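Long-range contacts in MgGH51 (Meripilus giganteus, PDB 6ZPV), which hydrolyses terminal alpha-L-arabinofuranosidic bonds, acting as a fungal alpha-L-arabinofuranosidase of glycoside hydrolase family 51: residues Ala66-Pro71 / Ser81-Val86; Ala114-Arg119 / Ile190-Phe195. One frame throughout, in Å; residues are numbered along the deposited sequence.

Interaction 1. Residues Ala66-Pro71 / Ser81-Val86; sequences AVIQDP and SLQFSV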
loop_
_atom_site.group_PDB
_atom_site.type_symbol
_atom_site.label_atom_id
_atom_site.label_comp_id
_atom_site.label_asym_id
_atom_site.label_seq_id
_atom_site.Cartn_x
_atom_site.Cartn_y
_atom_site.Cartn_z
ATOM N N ALA A 66 -18.204 27.942 0.406
ATOM C CA ALA A 66 -18.194 27.554 1.828
ATOM C C ALA A 66 -18.634 26.107 1.941
ATOM O O ALA A 66 -19.492 25.681 1.190
ATOM C CB ALA A 66 -19.153 28.372 2.664
ATOM N N VAL A 67 -18.008 25.360 2.832
ATOM C CA VAL A 67 -18.475 24.008 3.147
ATOM C C VAL A 67 -19.507 24.116 4.253
ATOM O O VAL A 67 -19.216 24.642 5.318
ATOM C CB VAL A 67 -17.311 23.075 3.524
ATOM C CG1 VAL A 67 -17.848 21.716 3.909
ATOM C CG2 VAL A 67 -16.366 22.991 2.363
ATOM N N ILE A 68 -20.686 23.566 4.017
ATOM C CA ILE A 68 -21.819 23.624 4.946
ATOM C C ILE A 68 -22.223 22.255 5.449
ATOM O O ILE A 68 -22.057 21.273 4.723
ATOM C CB ILE A 68 -23.015 24.390 4.315
ATOM C CG1 ILE A 68 -23.603 23.662 3.128
ATOM C CG2 ILE A 68 -22.647 25.826 4.009
ATOM C CD1 ILE A 68 -24.966 24.183 2.677
ATOM N N GLN A 69 -22.758 22.210 6.667
ATOM C CA GLN A 69 -23.536 21.051 7.120
ATOM C C GLN A 69 -24.853 21.190 6.387
ATOM O O GLN A 69 -25.703 22.023 6.760
ATOM C CB GLN A 69 -23.683 21.074 8.639
ATOM C CG GLN A 69 -24.396 19.842 9.234
ATOM C CD GLN A 69 -24.706 20.006 10.707
ATOM O OE1 GLN A 69 -24.564 21.044 11.319
ATOM N NE2 GLN A 69 -25.288 18.996 11.219
ATOM N N ASP A 70 -25.071 20.419 5.351
ATOM C CA ASP A 70 -26.238 20.636 4.484
ATOM C C ASP A 70 -27.505 20.295 5.268
ATOM O O ASP A 70 -27.618 19.209 5.829
ATOM C CB ASP A 70 -26.089 19.797 3.228
ATOM C CG ASP A 70 -27.001 20.288 2.109
ATOM O OD1 ASP A 70 -28.158 20.663 2.382
ATOM O OD2 ASP A 70 -26.515 20.285 0.910
ATOM N N PRO A 71 -28.546 21.165 5.295
ATOM C CA PRO A 71 -29.801 20.762 5.932
ATOM C C PRO A 71 -30.452 19.550 5.268
ATOM O O PRO A 71 -31.258 18.866 5.896
ATOM C CB PRO A 71 -30.686 22.028 5.788
ATOM C CG PRO A 71 -29.814 23.121 5.354
ATOM C CD PRO A 71 -28.532 22.551 4.816
ATOM N N SER A 81 -21.669 19.661 2.224
ATOM C CA SER A 81 -21.778 20.092 0.836
ATOM C C SER A 81 -20.920 21.322 0.575
ATOM O O SER A 81 -20.683 22.115 1.510
ATOM C CB SER A 81 -23.221 20.421 0.446
ATOM O OG SER A 81 -24.027 19.275 0.552
ATOM N N LEU A 82 -20.513 21.510 -0.672
ATOM C CA LEU A 82 -19.904 22.764 -1.125
ATOM C C LEU A 82 -21.053 23.690 -1.553
ATOM O O LEU A 82 -21.748 23.399 -2.530
ATOM C CB LEU A 82 -18.924 22.489 -2.247
ATOM C CG LEU A 82 -18.217 23.690 -2.814
ATOM C CD1 LEU A 82 -17.260 24.296 -1.786
ATOM C CD2 LEU A 82 -17.470 23.313 -4.090
ATOM N N GLN A 83 -21.175 24.803 -0.872
ATOM C CA GLN A 83 -22.118 25.855 -1.249
ATOM C C GLN A 83 -21.367 26.850 -2.157
ATOM O O GLN A 83 -20.402 27.506 -1.713
ATOM C CB GLN A 83 -22.638 26.556 0.003
ATOM C CG GLN A 83 -23.604 27.676 -0.323
ATOM C CD GLN A 83 -23.963 28.396 0.956
ATOM O OE1 GLN A 83 -25.024 28.091 1.555
ATOM N NE2 GLN A 83 -23.033 29.241 1.431
ATOM N N PHE A 84 -21.816 26.926 -3.394
ATOM C CA PHE A 84 -21.260 27.765 -4.474
ATOM C C PHE A 84 -22.229 28.877 -4.827
ATOM O O PHE A 84 -23.360 28.618 -5.174
ATOM C CB PHE A 84 -20.997 26.885 -5.700
ATOM C CG PHE A 84 -20.773 27.623 -6.993
ATOM C CD1 PHE A 84 -19.648 28.410 -7.196
ATOM C CD2 PHE A 84 -21.704 27.563 -8.002
ATOM C CE1 PHE A 84 -19.459 29.080 -8.391
ATOM C CE2 PHE A 84 -21.498 28.222 -9.225
ATOM C CZ PHE A 84 -20.350 28.962 -9.407
ATOM N N SER A 85 -21.776 30.120 -4.739
ATOM C CA SER A 85 -22.636 31.276 -5.075
ATOM C C SER A 85 -21.906 32.182 -6.073
ATOM O O SER A 85 -20.682 32.395 -5.940
ATOM C CB SER A 85 -23.013 32.053 -3.841
ATOM O OG SER A 85 -23.787 31.243 -2.961
ATOM N N VAL A 86 -22.638 32.741 -6.998
ATOM C CA VAL A 86 -22.134 33.708 -7.983
ATOM C C VAL A 86 -22.719 35.081 -7.601
ATOM O O VAL A 86 -23.936 35.232 -7.541
ATOM C CB VAL A 86 -22.566 33.349 -9.407
ATOM C CG1 VAL A 86 -22.052 34.367 -10.398
ATOM C CG2 VAL A 86 -22.125 31.930 -9.767
#
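Ile68 crosses the side chain of Gln83 at about a right angle, with its CG2 4.1 Å from Gln83 CB and its CD1 at the same distance from OE1 of the glutamine. The crossing is diagonal, since Ile68 is paired with Ser81 and Gln83 with Ala66. Both pairs are antiparallel and hydrogen-bonded. The straightest link runs from Ile68 N to Ser81 O (2.9 Å, 169° at the hydrogen), and that carbonyl oxygen also receives a CA-H...O contact from Val67 CA. Together the strands make a beta hairpin at the margin of one five-stranded antiparallel sheet in a two-sheet beta domain. Val67 and Leu82, the non-hydrogen-bonded pair, point to the opposite face from Ile68 and Gln83 and meet loosely, Val67 CG2 to Leu82 CD1 at 4.4 Å, where both also touch Phe43. Beyond the last bridge, Asp70 turns back toward the hairpin: its CG is anti to the backbone N (chi1 -162°), and OD2 accepts a 2.7 Å hydrogen bond from Ser81 OG through its anti lone pair. Asn191 ND2 bonds to the same oxygen, while OD1 takes a salt bridge from Arg119 and a hydrogen bond from Ser72 N.

Interaction 2. Residues Ala114-Arg119 / Ile190-Phe195; sequences ASLFFR and INFAMF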
loop_
_atom_site.group_PDB
_atom_site.type_symbol
_atom_site.label_atom_id
_atom_site.label_comp_id
_atom_site.label_asym_id
_atom_site.label_seq_id
_atom_site.Cartn_x
_atom_site.Cartn_y
_atom_site.Cartn_z
ATOM N N ALA A 114 -15.545 12.046 -14.933
ATOM C CA ALA A 114 -15.885 13.069 -13.930
ATOM C C ALA A 114 -17.312 12.840 -13.465
ATOM O O ALA A 114 -18.207 12.528 -14.292
ATOM C CB ALA A 114 -15.787 14.444 -14.530
ATOM N N SER A 115 -17.581 13.069 -12.204
ATOM C CA SER A 115 -18.961 13.041 -11.721
ATOM C C SER A 115 -19.077 13.978 -10.505
ATOM O O SER A 115 -18.101 14.321 -9.813
ATOM C CB SER A 115 -19.397 11.653 -11.424
ATOM O OG SER A 115 -18.672 11.082 -10.335
ATOM N N LEU A 116 -20.317 14.332 -10.211
ATOM C CA LEU A 116 -20.665 15.166 -9.069
ATOM C C LEU A 116 -22.157 15.042 -8.810
ATOM O O LEU A 116 -22.900 14.595 -9.691
ATOM C CB LEU A 116 -20.238 16.613 -9.262
ATOM C CG LEU A 116 -20.825 17.363 -10.463
ATOM C CD1 LEU A 116 -22.264 17.832 -10.226
ATOM C CD2 LEU A 116 -19.979 18.557 -10.817
ATOM N N PHE A 117 -22.592 15.471 -7.643
ATOM C CA PHE A 117 -24.007 15.671 -7.320
ATOM C C PHE A 117 -24.236 17.144 -7.125
ATOM O O PHE A 117 -23.398 17.834 -6.494
ATOM C CB PHE A 117 -24.398 14.854 -6.099
ATOM C CG PHE A 117 -24.511 13.372 -6.302
ATOM C CD1 PHE A 117 -23.358 12.588 -6.381
ATOM C CD2 PHE A 117 -25.728 12.745 -6.421
ATOM C CE1 PHE A 117 -23.438 11.209 -6.566
ATOM C CE2 PHE A 117 -25.807 11.391 -6.627
ATOM C CZ PHE A 117 -24.664 10.632 -6.702
ATOM N N PHE A 118 -25.417 17.620 -7.513
ATOM C CA PHE A 118 -25.793 19.008 -7.259
ATOM C C PHE A 118 -27.278 19.125 -6.953
ATOM O O PHE A 118 -28.072 18.265 -7.355
ATOM C CB PHE A 118 -25.449 19.959 -8.424
ATOM C CG PHE A 118 -26.392 19.899 -9.604
ATOM C CD1 PHE A 118 -26.368 18.859 -10.538
ATOM C CD2 PHE A 118 -27.415 20.830 -9.727
ATOM C CE1 PHE A 118 -27.298 18.770 -11.548
ATOM C CE2 PHE A 118 -28.358 20.747 -10.738
ATOM C CZ PHE A 118 -28.300 19.705 -11.654
ATOM N N ARG A 119 -27.663 20.209 -6.330
ATOM C CA ARG A 119 -29.066 20.688 -6.293
ATOM C C ARG A 119 -29.068 22.175 -6.138
ATOM O O ARG A 119 -28.145 22.729 -5.544
ATOM C CB ARG A 119 -29.868 20.014 -5.172
ATOM C CG ARG A 119 -29.500 20.436 -3.757
ATOM C CD ARG A 119 -30.272 19.746 -2.623
ATOM N NE ARG A 119 -29.728 20.163 -1.225
ATOM C CZ ARG A 119 -30.336 21.080 -0.553
ATOM N NH1 ARG A 119 -31.464 21.592 -1.073
ATOM N NH2 ARG A 119 -30.026 21.451 0.617
ATOM N N ILE A 190 -25.731 27.116 -5.795
ATOM C CA ILE A 190 -25.863 25.679 -6.048
ATOM C C ILE A 190 -25.110 24.946 -4.933
ATOM O O ILE A 190 -23.989 25.359 -4.551
ATOM C CB ILE A 190 -25.270 25.280 -7.429
ATOM C CG1 ILE A 190 -25.914 26.099 -8.563
ATOM C CG2 ILE A 190 -25.454 23.797 -7.648
ATOM C CD1 ILE A 190 -25.247 25.918 -9.904
ATOM N N ASN A 191 -25.698 23.876 -4.407
ATOM C CA ASN A 191 -25.014 22.990 -3.449
ATOM C C ASN A 191 -24.471 21.778 -4.240
ATOM O O ASN A 191 -25.197 21.181 -5.061
ATOM C CB ASN A 191 -25.901 22.488 -2.338
ATOM C CG ASN A 191 -26.318 23.525 -1.304
ATOM O OD1 ASN A 191 -26.078 24.719 -1.494
ATOM N ND2 ASN A 191 -26.968 23.049 -0.222
ATOM N N PHE A 192 -23.211 21.409 -3.934
ATOM C CA PHE A 192 -22.547 20.265 -4.572
ATOM C C PHE A 192 -22.090 19.265 -3.535
ATOM O O PHE A 192 -21.756 19.674 -2.394
ATOM C CB PHE A 192 -21.321 20.731 -5.378
ATOM C CG PHE A 192 -21.591 21.570 -6.598
ATOM C CD1 PHE A 192 -21.781 20.960 -7.807
ATOM C CD2 PHE A 192 -21.605 22.981 -6.528
ATOM C CE1 PHE A 192 -22.000 21.729 -8.944
ATOM C CE2 PHE A 192 -21.811 23.712 -7.677
ATOM C CZ PHE A 192 -22.005 23.096 -8.877
ATOM N N ALA A 193 -21.983 18.017 -3.929
ATOM C CA ALA A 193 -21.476 16.981 -3.029
ATOM C C ALA A 193 -20.862 15.871 -3.862
ATOM O O ALA A 193 -21.184 15.719 -5.044
ATOM C CB ALA A 193 -22.583 16.436 -2.124
ATOM N N MET A 194 -20.049 15.046 -3.187
ATOM C CA MET A 194 -19.590 13.765 -3.767
ATOM C C MET A 194 -19.057 13.959 -5.190
ATOM O O MET A 194 -19.533 13.360 -6.158
ATOM C CB MET A 194 -20.707 12.711 -3.703
ATOM C CG MET A 194 -20.337 11.293 -3.997
ATOM S SD MET A 194 -18.973 10.602 -3.013
ATOM C CE MET A 194 -17.630 10.619 -4.215
ATOM N N PHE A 195 -17.978 14.718 -5.288
ATOM C CA PHE A 195 -17.244 14.855 -6.562
ATOM C C PHE A 195 -16.340 13.669 -6.789
ATOM O O PHE A 195 -15.856 13.047 -5.840
ATOM C CB PHE A 195 -16.363 16.101 -6.497
ATOM C CG PHE A 195 -17.076 17.427 -6.406
ATOM C CD1 PHE A 195 -17.403 18.126 -7.569
ATOM C CD2 PHE A 195 -17.365 18.032 -5.200
ATOM C CE1 PHE A 195 -17.974 19.400 -7.538
ATOM C CE2 PHE A 195 -17.951 19.306 -5.162
ATOM C CZ PHE A 195 -18.256 19.979 -6.315
HETATM O O HOH W 1 -20.079 11.290 -7.981
#
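A beta bulge interrupts the antiparallel pairing of Ala114-Arg119 with Ile190-Phe195. Phe117 is paired with Ala193, but Ser115 bonds to Ser196, so Leu116 alone faces both Met194 and Phe195. The extra residue is accommodated by the left-handed backbone of Met194 (phi 49°, psi 64°). Its carbonyl oxygen receives a hydrogen bond from a water, 2.8 Å from Met194 O, which is also bonded to Ser115 OG. Alongside, Phe117 and Met194 point the same way, with ring atom CD1 of Phe117 3.8 Å from Met194 CB. On the other face Leu116 reaches two rings: CB lies 3.6 Å from Phe195 CD1, and CD1 comes in plane to the edge of Phe192, 4.0 Å from its CD1. Phe118 CB also touches Phe192, whose ring carries Ile190 CG2 over one face, offset toward the rim. Past the bulge, regular pairing includes Arg119 N to Asn191 O at 2.9 Å. Their side chains lie side by side with guanidinium and amide planes 78° apart; Arg119 NH2 and Asn191 ND2, separated by 3.6 Å, both turn to the carboxylate of Asp70. Phe192 meets Phe96 edge-to-face and Phe195 meets Trp57, both from the second antiparallel sheet, across the apolar interior of a beta sandwich.

Overall arrangement
From the N terminus, interaction 1 closes first, bringing strand 80-85 back on strand 64-69 after a connecting loop of about ten residues. Interaction 2 opens later and closes a much longer loop, which carries strands 127-136, 141-150 and 174-181 of the facing sheet and the edge strand 157-163. The two are in series, neither nested nor crossing. They meet because strand 189-198 inserts between strands 80-85 and 112-119, with Leu82 N probably hydrogen-bonded to Phe192 O at 2.8 Å. The hairpin and the later strands thus form one continuous sheet, built from contacts of very different span, and Asp70 adds a polar tie between them.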